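Local coordinates for Lmo1340 protein (Listeria monocytogenes, PDB 4NLM) that is of unknown function but is a surface-associated, probably lipid-anchored protein built around a YqgU-like six-bladed beta propeller, at residues 287-292 and 300-305; 272-277 and 321-326; 146-151 and 162-167. All coordinates share one frame; numbering follows the deposited sequence.

Contact 1: residues 287-292 and 300-305; sequences FVPYKS and KEYKLV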
loop_
_atom_site.group_PDB
_atom_site.type_symbol
_atom_site.label_atom_id
_atom_site.label_comp_id
_atom_site.label_asym_id
_atom_site.label_seq_id
_atom_site.Cartn_x
_atom_site.Cartn_y
_atom_site.Cartn_z
ATOM N N PHE A 287 -9.779 9.745 -2.872
ATOM C CA PHE A 287 -10.897 10.448 -2.265
ATOM C C PHE A 287 -10.531 11.919 -2.136
ATOM O O PHE A 287 -9.356 12.301 -1.953
ATOM C CB PHE A 287 -11.301 9.817 -0.908
ATOM C CG PHE A 287 -11.905 8.497 -1.106
ATOM C CD1 PHE A 287 -13.246 8.406 -1.475
ATOM C CD2 PHE A 287 -11.182 7.332 -0.953
ATOM C CE1 PHE A 287 -13.806 7.189 -1.735
ATOM C CE2 PHE A 287 -11.746 6.128 -1.205
ATOM C CZ PHE A 287 -13.079 6.048 -1.576
ATOM N N VAL A 288 -11.560 12.759 -2.232
ATOM C CA VAL A 288 -11.430 14.197 -2.168
ATOM C C VAL A 288 -12.590 14.734 -1.313
ATOM O O VAL A 288 -13.715 14.372 -1.560
ATOM C CB VAL A 288 -11.501 14.816 -3.586
ATOM C CG1 VAL A 288 -11.428 16.307 -3.564
ATOM C CG2 VAL A 288 -10.371 14.313 -4.449
ATOM N N PRO A 289 -12.303 15.649 -0.384
ATOM C CA PRO A 289 -13.376 16.229 0.406
ATOM C C PRO A 289 -14.139 17.267 -0.391
ATOM O O PRO A 289 -13.602 17.855 -1.302
ATOM C CB PRO A 289 -12.632 16.927 1.566
ATOM C CG PRO A 289 -11.214 16.499 1.447
ATOM C CD PRO A 289 -10.982 16.139 0.038
ATOM N N TYR A 290 -15.368 17.534 0.023
ATOM C CA TYR A 290 -16.174 18.560 -0.604
ATOM C C TYR A 290 -15.822 19.976 -0.173
ATOM O O TYR A 290 -16.111 20.931 -0.885
ATOM C CB TYR A 290 -17.653 18.313 -0.359
ATOM C CG TYR A 290 -18.157 17.125 -1.106
ATOM C CD1 TYR A 290 -18.275 17.169 -2.485
ATOM C CD2 TYR A 290 -18.511 15.970 -0.461
ATOM C CE1 TYR A 290 -18.724 16.089 -3.182
ATOM C CE2 TYR A 290 -18.947 14.861 -1.160
ATOM C CZ TYR A 290 -19.048 14.938 -2.554
ATOM O OH TYR A 290 -19.535 13.867 -3.252
ATOM N N LYS A 291 -15.217 20.109 0.999
ATOM C CA LYS A 291 -14.855 21.430 1.479
ATOM C C LYS A 291 -13.704 21.319 2.482
ATOM O O LYS A 291 -13.472 20.267 3.056
ATOM C CB LYS A 291 -16.048 22.135 2.119
ATOM C CG LYS A 291 -16.478 21.527 3.428
ATOM C CD LYS A 291 -17.698 22.206 4.059
ATOM C CE LYS A 291 -18.173 21.339 5.208
ATOM N NZ LYS A 291 -19.325 21.935 5.940
ATOM N N SER A 292 -12.959 22.405 2.604
ATOM C CA SER A 292 -11.883 22.470 3.560
ATOM C C SER A 292 -12.481 22.651 4.930
ATOM O O SER A 292 -13.262 23.572 5.126
ATOM C CB SER A 292 -10.981 23.639 3.241
ATOM O OG SER A 292 -9.921 23.688 4.188
ATOM N N LYS A 300 -20.520 10.408 4.327
ATOM C CA LYS A 300 -20.741 10.891 2.957
ATOM C C LYS A 300 -19.943 12.169 2.655
ATOM O O LYS A 300 -20.357 13.030 1.882
ATOM C CB LYS A 300 -22.247 11.147 2.742
ATOM C CG LYS A 300 -23.092 9.884 2.783
ATOM C CD LYS A 300 -24.588 10.164 2.641
ATOM C CE LYS A 300 -25.383 8.873 2.754
ATOM N NZ LYS A 300 -26.830 9.063 2.455
ATOM N N GLU A 301 -18.765 12.255 3.223
ATOM C CA GLU A 301 -18.026 13.484 3.176
ATOM C C GLU A 301 -17.068 13.584 2.003
ATOM O O GLU A 301 -16.425 14.619 1.885
ATOM C CB GLU A 301 -17.310 13.548 4.511
ATOM C CG GLU A 301 -16.359 14.676 4.895
ATOM C CD GLU A 301 -15.819 14.461 6.315
ATOM O OE1 GLU A 301 -14.697 14.910 6.642
ATOM O OE2 GLU A 301 -16.509 13.807 7.129
ATOM N N TYR A 302 -17.030 12.570 1.129
ATOM C CA TYR A 302 -16.017 12.529 0.056
ATOM C C TYR A 302 -16.613 12.133 -1.257
ATOM O O TYR A 302 -17.645 11.495 -1.326
ATOM C CB TYR A 302 -14.910 11.520 0.406
ATOM C CG TYR A 302 -14.230 11.803 1.710
ATOM C CD1 TYR A 302 -14.751 11.332 2.879
ATOM C CD2 TYR A 302 -13.090 12.592 1.790
ATOM C CE1 TYR A 302 -14.196 11.634 4.102
ATOM C CE2 TYR A 302 -12.508 12.877 3.028
ATOM C CZ TYR A 302 -13.086 12.410 4.184
ATOM O OH TYR A 302 -12.518 12.704 5.411
ATOM N N LYS A 303 -15.868 12.477 -2.299
ATOM C CA LYS A 303 -16.089 11.883 -3.618
ATOM C C LYS A 303 -14.828 11.119 -4.014
ATOM O O LYS A 303 -13.741 11.432 -3.588
ATOM C CB LYS A 303 -16.429 12.891 -4.668
ATOM C CG LYS A 303 -15.572 14.085 -4.678
ATOM C CD LYS A 303 -15.950 14.941 -5.868
ATOM C CE LYS A 303 -15.294 16.284 -5.784
ATOM N NZ LYS A 303 -15.761 17.117 -6.942
ATOM N N LEU A 304 -15.059 10.079 -4.785
ATOM C CA LEU A 304 -13.976 9.276 -5.348
ATOM C C LEU A 304 -13.727 9.789 -6.751
ATOM O O LEU A 304 -14.623 9.776 -7.603
ATOM C CB LEU A 304 -14.364 7.823 -5.394
ATOM C CG LEU A 304 -13.315 6.917 -6.037
ATOM C CD1 LEU A 304 -12.003 6.949 -5.283
ATOM C CD2 LEU A 304 -13.867 5.511 -6.094
ATOM N N VAL A 305 -12.506 10.228 -7.006
ATOM C CA VAL A 305 -12.194 10.712 -8.331
ATOM C C VAL A 305 -11.063 9.936 -8.946
ATOM O O VAL A 305 -10.290 9.246 -8.278
ATOM C CB VAL A 305 -11.814 12.188 -8.323
ATOM C CG1 VAL A 305 -12.912 13.012 -7.679
ATOM C CG2 VAL A 305 -10.462 12.410 -7.657
HETATM O O HOH W 1 -16.428 17.169 2.747
#
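V288 and K303 form the hydrogen-bonded pair where two antiparallel strands of a propeller-blade sheet meet, and they show how a strand pair settles its polar atoms as it frays. V288 N donates a hydrogen bond to K303 O at 2.9 Å, with an angle of 146° at the hydrogen, and K303 N returns a straighter bond to V288 O at 3.0 Å, in the carbonyl plane. Both carbonyls also receive a CA-H, K303 O from F287 and V288 O from Y302. Beyond P289, which has no N-H to give, the ladder ends and a water takes over: it accepts from Y290 N at 2.9 Å and donates to E301 O at 2.7 Å. The Y290 ring lies across K303 so that its hydroxyl comes near K303 CB, but that hydroxyl is hydrogen-bonded to E319 and L320 of the adjoining strand. Y302 OH is likewise held elsewhere, by E264, while its ring edge lies against the V288 carbonyl carbon. On the face carrying F287 and L304, F287 CG stands anti to its carbonyl carbon (chi1 -69°), laying the ring beneath L304. The methyl CD1 of L304 sits over the centre of that ring, 4.0 Å from the F287 centroid and 12° off the normal.

Contact 2: residues 272-277 and 321-326; sequences VPYFDT and MDNQPI
N323 OD1 accepts the backbone N-H of Y274 at 2.8 Å, the one direct hydrogen bond between two irregular loops of the beta propeller whose touching parts run almost the same way, 3° apart. The donor lies in the plane of the amide carbonyl, on a lone pair, with 158° at the hydrogen. N323 CG is anti to the backbone N, which carries the amide across to segment 272-277. The other half of the amide is used as well: N323 ND2 donates to a water, which in turn donates to V272 O at 2.8 Å, so each end of this buried amide has a partner, which is consistent with the modelled orientation of its oxygen and nitrogen. The same water sits over the centre of one face of the Y274 ring. Against the opposite face lies P325, whose CG is 3.9 Å from the Y274 centroid in a CH-pi contact, the two side chains pointing the same way. Farther along, water replaces direct pairing. One molecule accepts from I326 N and donates to F275 O; another accepts from T277 N and donates to I326 O at 2.7 Å. Beside these bridges the D276 carboxylate turns to S328 and N278. I326 CG1 stands between its own N and carbonyl carbon (chi1 46°), which brings CD1 to 3.7 Å from D276 N.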
loop_
_atom_site.group_PDB
_atom_site.type_symbol
_atom_site.label_atom_id
_atom_site.label_comp_id
_atom_site.label_asym_id
_atom_site.label_seq_id
_atom_site.Cartn_x
_atom_site.Cartn_y
_atom_site.Cartn_z
ATOM N N VAL A 272 -4.954 13.448 5.256
ATOM C CA VAL A 272 -4.806 13.070 3.850
ATOM C C VAL A 272 -5.743 11.902 3.576
ATOM O O VAL A 272 -5.606 10.830 4.162
ATOM C CB VAL A 272 -3.373 12.681 3.531
ATOM C CG1 VAL A 272 -3.251 12.323 2.058
ATOM C CG2 VAL A 272 -2.432 13.830 3.862
ATOM N N PRO A 273 -6.704 12.078 2.666
ATOM C CA PRO A 273 -7.585 10.981 2.335
ATOM C C PRO A 273 -6.842 9.834 1.653
ATOM O O PRO A 273 -5.710 10.002 1.141
ATOM C CB PRO A 273 -8.601 11.615 1.377
ATOM C CG PRO A 273 -8.565 13.061 1.706
ATOM C CD PRO A 273 -7.128 13.329 2.026
ATOM N N TYR A 274 -7.447 8.661 1.604
ATOM C CA TYR A 274 -6.838 7.544 0.935
ATOM C C TYR A 274 -6.735 7.742 -0.583
ATOM O O TYR A 274 -7.629 8.295 -1.227
ATOM C CB TYR A 274 -7.598 6.246 1.190
ATOM C CG TYR A 274 -7.476 5.768 2.617
ATOM C CD1 TYR A 274 -6.272 5.244 3.073
ATOM C CD2 TYR A 274 -8.536 5.849 3.514
ATOM C CE1 TYR A 274 -6.132 4.821 4.383
ATOM C CE2 TYR A 274 -8.408 5.433 4.823
ATOM C CZ TYR A 274 -7.209 4.916 5.251
ATOM O OH TYR A 274 -7.091 4.517 6.568
ATOM N N PHE A 275 -5.639 7.232 -1.162
ATOM C CA PHE A 275 -5.452 7.138 -2.590
ATOM C C PHE A 275 -5.014 5.722 -2.911
ATOM O O PHE A 275 -4.503 4.994 -2.068
ATOM C CB PHE A 275 -4.490 8.209 -3.145
ATOM C CG PHE A 275 -3.087 8.113 -2.619
ATOM C CD1 PHE A 275 -2.139 7.237 -3.189
ATOM C CD2 PHE A 275 -2.693 8.927 -1.580
ATOM C CE1 PHE A 275 -0.862 7.172 -2.663
ATOM C CE2 PHE A 275 -1.409 8.850 -1.062
ATOM C CZ PHE A 275 -0.492 7.989 -1.623
ATOM N N ASP A 276 -5.196 5.337 -4.164
ATOM C CA ASP A 276 -4.769 4.016 -4.653
ATOM C C ASP A 276 -3.281 4.028 -4.885
ATOM O O ASP A 276 -2.758 4.808 -5.684
ATOM C CB ASP A 276 -5.519 3.741 -5.954
ATOM C CG ASP A 276 -5.000 2.564 -6.743
ATOM O OD1 ASP A 276 -4.485 1.601 -6.156
ATOM O OD2 ASP A 276 -5.120 2.634 -7.991
ATOM N N THR A 277 -2.557 3.187 -4.156
ATOM C CA THR A 277 -1.114 3.118 -4.304
ATOM C C THR A 277 -0.667 2.579 -5.650
ATOM O O THR A 277 0.464 2.797 -6.046
ATOM C CB THR A 277 -0.533 2.266 -3.166
ATOM O OG1 THR A 277 -1.134 0.975 -3.200
ATOM C CG2 THR A 277 -0.747 2.928 -1.805
HETATM N N MSE A 321 -19.406 9.497 -0.623
HETATM C CA MSE A 321 -18.770 8.244 -0.185
HETATM C C MSE A 321 -17.974 8.418 1.060
HETATM O O MSE A 321 -17.599 9.536 1.397
HETATM C CB MSE A 321 -17.580 7.904 -1.103
HETATM C CG MSE A 321 -18.025 7.818 -2.519
HETATM SE SE MSE A 321 -17.346 6.104 -3.070
HETATM C CE MSE A 321 -19.135 5.299 -3.247
ATOM N N ASP A 322 -17.656 7.304 1.708
ATOM C CA ASP A 322 -16.715 7.317 2.813
ATOM C C ASP A 322 -15.294 6.989 2.366
ATOM O O ASP A 322 -15.046 6.172 1.448
ATOM C CB ASP A 322 -17.097 6.397 3.932
ATOM C CG ASP A 322 -16.297 6.702 5.211
ATOM O OD1 ASP A 322 -15.841 7.898 5.407
ATOM O OD2 ASP A 322 -16.143 5.772 6.033
ATOM N N ASN A 323 -14.372 7.722 2.948
ATOM C CA ASN A 323 -12.951 7.574 2.688
ATOM C C ASN A 323 -12.444 6.293 3.344
ATOM O O ASN A 323 -12.409 6.228 4.560
ATOM C CB ASN A 323 -12.251 8.793 3.279
ATOM C CG ASN A 323 -10.749 8.698 3.248
ATOM O OD1 ASN A 323 -10.151 8.527 2.182
ATOM N ND2 ASN A 323 -10.120 8.841 4.407
ATOM N N GLN A 324 -12.078 5.287 2.555
ATOM C CA GLN A 324 -11.528 4.044 3.081
ATOM C C GLN A 324 -10.477 3.584 2.072
ATOM O O GLN A 324 -10.441 4.090 0.952
ATOM C CB GLN A 324 -12.605 2.980 3.269
ATOM C CG GLN A 324 -13.748 3.455 4.165
ATOM C CD GLN A 324 -14.780 2.398 4.446
ATOM O OE1 GLN A 324 -14.671 1.272 3.997
ATOM N NE2 GLN A 324 -15.775 2.761 5.233
ATOM N N PRO A 325 -9.625 2.630 2.432
ATOM C CA PRO A 325 -8.581 2.215 1.489
ATOM C C PRO A 325 -9.131 1.724 0.162
ATOM O O PRO A 325 -10.195 1.110 0.082
ATOM C CB PRO A 325 -7.865 1.110 2.273
ATOM C CG PRO A 325 -8.016 1.497 3.705
ATOM C CD PRO A 325 -9.425 2.007 3.752
ATOM N N ILE A 326 -8.309 1.943 -0.870
ATOM C CA ILE A 326 -8.591 1.543 -2.258
ATOM C C ILE A 326 -7.329 0.995 -2.911
ATOM O O ILE A 326 -6.261 1.477 -2.645
ATOM C CB ILE A 326 -9.191 2.670 -3.093
ATOM C CG1 ILE A 326 -8.424 3.990 -2.899
ATOM C CG2 ILE A 326 -10.680 2.815 -2.795
ATOM C CD1 ILE A 326 -8.849 5.099 -3.872
HETATM O O HOH W 2 -7.165 8.669 4.934
HETATM O O HOH W 3 -5.838 3.423 -0.103
HETATM O O HOH W 4 -3.661 1.309 -2.067
#

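Contact 3: residues 146-151 and 162-167; sequences PEKIMF and IENWDY
Strands 148-151 and 162-166 run antiparallel at 162° in a beta hairpin of one propeller blade, with two-way hydrogen bonds between I149 and W165 and between F151 and E163, and a further bond from Y167 N to E147 O at the end. On the face carrying I149, F151, E163 and W165, F151 CG lies between its own N and carbonyl carbon (chi1 54°), a setting that swings the ring over the partner strand. One ring face covers E163 O, while the edge meets W165 CB, 3.9 Å from F151 CE2. The E163 side chain crosses the ring obliquely, OE2 3.3 Å from F151 CE1 and the planes 72° apart. Y167 turns back across the open end of the hairpin, away from its turn, where I149 CD1 reaches Y167 CE2 at 4.1 Å; within its own segment, Y167 CB rests over the centre of the W165 ring. On the other face, M150 CG lies alongside I162 CG2 at 3.7 Å. K148 NZ forms a salt bridge with D187, and D166 OD1 is taken by T168 and L169. The division implies that backbone bonds and apolar contacts join these strands, while K148's charge is paired beyond the hairpin and D166's carboxylate holds the turn after its strand.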
loop_
_atom_site.group_PDB
_atom_site.type_symbol
_atom_site.label_atom_id
_atom_site.label_comp_id
_atom_site.label_asym_id
_atom_site.label_seq_id
_atom_site.Cartn_x
_atom_site.Cartn_y
_atom_site.Cartn_z
ATOM N N PRO A 146 12.511 -7.182 -7.928
ATOM C CA PRO A 146 11.727 -7.744 -6.833
ATOM C C PRO A 146 12.394 -8.844 -5.985
ATOM O O PRO A 146 11.745 -9.411 -5.086
ATOM C CB PRO A 146 10.432 -8.182 -7.518
ATOM C CG PRO A 146 10.871 -8.492 -8.908
ATOM C CD PRO A 146 11.906 -7.454 -9.234
ATOM N N GLU A 147 13.677 -9.054 -6.207
ATOM C CA GLU A 147 14.459 -9.878 -5.329
ATOM C C GLU A 147 14.791 -9.102 -4.027
ATOM O O GLU A 147 15.297 -9.670 -3.046
ATOM C CB GLU A 147 15.744 -10.287 -6.033
ATOM C CG GLU A 147 15.547 -11.284 -7.193
ATOM C CD GLU A 147 15.046 -10.717 -8.530
ATOM O OE1 GLU A 147 15.139 -9.495 -8.783
ATOM O OE2 GLU A 147 14.589 -11.513 -9.388
ATOM N N LYS A 148 14.577 -7.789 -4.043
ATOM C CA LYS A 148 14.960 -6.933 -2.927
ATOM C C LYS A 148 13.761 -6.392 -2.147
ATOM O O LYS A 148 12.837 -5.812 -2.742
ATOM C CB LYS A 148 15.700 -5.706 -3.428
ATOM C CG LYS A 148 16.949 -6.019 -4.202
ATOM C CD LYS A 148 17.663 -4.745 -4.592
ATOM C CE LYS A 148 18.728 -5.083 -5.627
ATOM N NZ LYS A 148 19.565 -3.894 -5.916
ATOM N N ILE A 149 13.800 -6.564 -0.824
ATOM C CA ILE A 149 12.798 -6.021 0.069
ATOM C C ILE A 149 13.529 -5.217 1.115
ATOM O O ILE A 149 14.376 -5.737 1.874
ATOM C CB ILE A 149 11.934 -7.111 0.709
ATOM C CG1 ILE A 149 11.224 -7.940 -0.362
ATOM C CG2 ILE A 149 10.873 -6.499 1.623
ATOM C CD1 ILE A 149 10.445 -9.110 0.199
HETATM N N MSE A 150 13.208 -3.937 1.182
HETATM C CA MSE A 150 13.776 -3.069 2.187
HETATM C C MSE A 150 12.781 -2.985 3.334
HETATM O O MSE A 150 11.568 -3.034 3.128
HETATM C CB MSE A 150 14.004 -1.702 1.539
HETATM C CG MSE A 150 14.347 -0.537 2.451
HETATM SE SE MSE A 150 14.905 0.954 1.297
HETATM C CE MSE A 150 13.195 1.480 0.457
ATOM N N PHE A 151 13.251 -2.841 4.560
ATOM C CA PHE A 151 12.367 -2.733 5.691
ATOM C C PHE A 151 12.942 -1.893 6.792
ATOM O O PHE A 151 14.165 -1.841 7.022
ATOM C CB PHE A 151 11.919 -4.114 6.177
ATOM C CG PHE A 151 13.023 -5.054 6.485
ATOM C CD1 PHE A 151 13.517 -5.116 7.766
ATOM C CD2 PHE A 151 13.512 -5.922 5.536
ATOM C CE1 PHE A 151 14.545 -5.966 8.108
ATOM C CE2 PHE A 151 14.539 -6.797 5.870
ATOM C CZ PHE A 151 15.050 -6.813 7.148
ATOM N N ILE A 162 17.048 0.781 9.008
ATOM C CA ILE A 162 16.611 0.367 7.654
ATOM C C ILE A 162 17.607 -0.634 7.091
ATOM O O ILE A 162 18.819 -0.436 7.176
ATOM C CB ILE A 162 16.522 1.556 6.695
ATOM C CG1 ILE A 162 15.763 2.716 7.350
ATOM C CG2 ILE A 162 15.854 1.131 5.387
ATOM C CD1 ILE A 162 15.682 3.909 6.430
ATOM N N GLU A 163 17.088 -1.721 6.548
ATOM C CA GLU A 163 17.910 -2.754 5.928
ATOM C C GLU A 163 17.288 -3.189 4.627
ATOM O O GLU A 163 16.117 -2.992 4.387
ATOM C CB GLU A 163 17.993 -3.948 6.888
ATOM C CG GLU A 163 18.789 -3.660 8.150
ATOM C CD GLU A 163 18.506 -4.636 9.283
ATOM O OE1 GLU A 163 19.479 -5.080 9.918
ATOM O OE2 GLU A 163 17.332 -4.963 9.541
ATOM N N ASN A 164 18.110 -3.750 3.771
ATOM C CA ASN A 164 17.693 -4.325 2.502
ATOM C C ASN A 164 18.040 -5.789 2.466
ATOM O O ASN A 164 19.197 -6.167 2.658
ATOM C CB ASN A 164 18.385 -3.640 1.333
ATOM C CG ASN A 164 17.944 -4.185 -0.014
ATOM O OD1 ASN A 164 16.763 -4.441 -0.235
ATOM N ND2 ASN A 164 18.878 -4.347 -0.907
ATOM N N TRP A 165 17.043 -6.619 2.229
ATOM C CA TRP A 165 17.209 -8.035 2.083
ATOM C C TRP A 165 17.068 -8.480 0.654
ATOM O O TRP A 165 15.982 -8.309 0.106
ATOM C CB TRP A 165 16.160 -8.739 2.935
ATOM C CG TRP A 165 16.225 -10.250 2.950
ATOM C CD1 TRP A 165 17.342 -11.031 2.949
ATOM C CD2 TRP A 165 15.104 -11.157 3.049
ATOM N NE1 TRP A 165 16.998 -12.370 3.056
ATOM C CE2 TRP A 165 15.632 -12.471 3.120
ATOM C CE3 TRP A 165 13.713 -10.984 3.092
ATOM C CZ2 TRP A 165 14.819 -13.594 3.194
ATOM C CZ3 TRP A 165 12.907 -12.115 3.193
ATOM C CH2 TRP A 165 13.460 -13.397 3.255
ATOM N N ASP A 166 18.164 -8.962 0.055
ATOM C CA ASP A 166 18.084 -9.592 -1.255
ATOM C C ASP A 166 17.879 -11.051 -0.931
ATOM O O ASP A 166 18.828 -11.757 -0.544
ATOM C CB ASP A 166 19.333 -9.398 -2.104
ATOM C CG ASP A 166 19.166 -9.983 -3.467
ATOM O OD1 ASP A 166 18.512 -11.061 -3.579
ATOM O OD2 ASP A 166 19.640 -9.370 -4.437
ATOM N N TYR A 167 16.632 -11.493 -1.019
ATOM C CA TYR A 167 16.309 -12.832 -0.546
ATOM C C TYR A 167 16.784 -13.931 -1.477
ATOM O O TYR A 167 16.845 -15.085 -1.083
ATOM C CB TYR A 167 14.817 -12.967 -0.236
ATOM C CG TYR A 167 13.901 -12.784 -1.418
ATOM C CD1 TYR A 167 13.681 -13.815 -2.307
ATOM C CD2 TYR A 167 13.184 -11.593 -1.589
ATOM C CE1 TYR A 167 12.799 -13.647 -3.390
ATOM C CE2 TYR A 167 12.305 -11.422 -2.639
ATOM C CZ TYR A 167 12.118 -12.442 -3.549
ATOM O OH TYR A 167 11.244 -12.251 -4.596
HETATM O O HOH W 5 15.493 -2.812 9.523
#

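How the contacts relate
The three contacts lie at different places in the propeller. Contact 3 comes first along the chain, within a four-stranded antiparallel sheet, and closes before the other two open. Contact 1 then falls between the segments of contact 2, its strands 284-289 and 302-308 forming a three-stranded sheet with strand 313-321. Those two are neighbours, with centres about 10 Å apart: F287 N probably bonds to Y274 O and Y302 O to the N of M321, so segment 272-277 runs beside edge strand 284-289, and segment 321-326 leaves the end of strand 313-321. Contact 3 lies across the chain's centre, about 36 Å from contact 1 and 27 Å from contact 2, centre to centre. Contacts 1 and 3 join strands within a sheet, whereas contact 2 joins loops that lead between sheets.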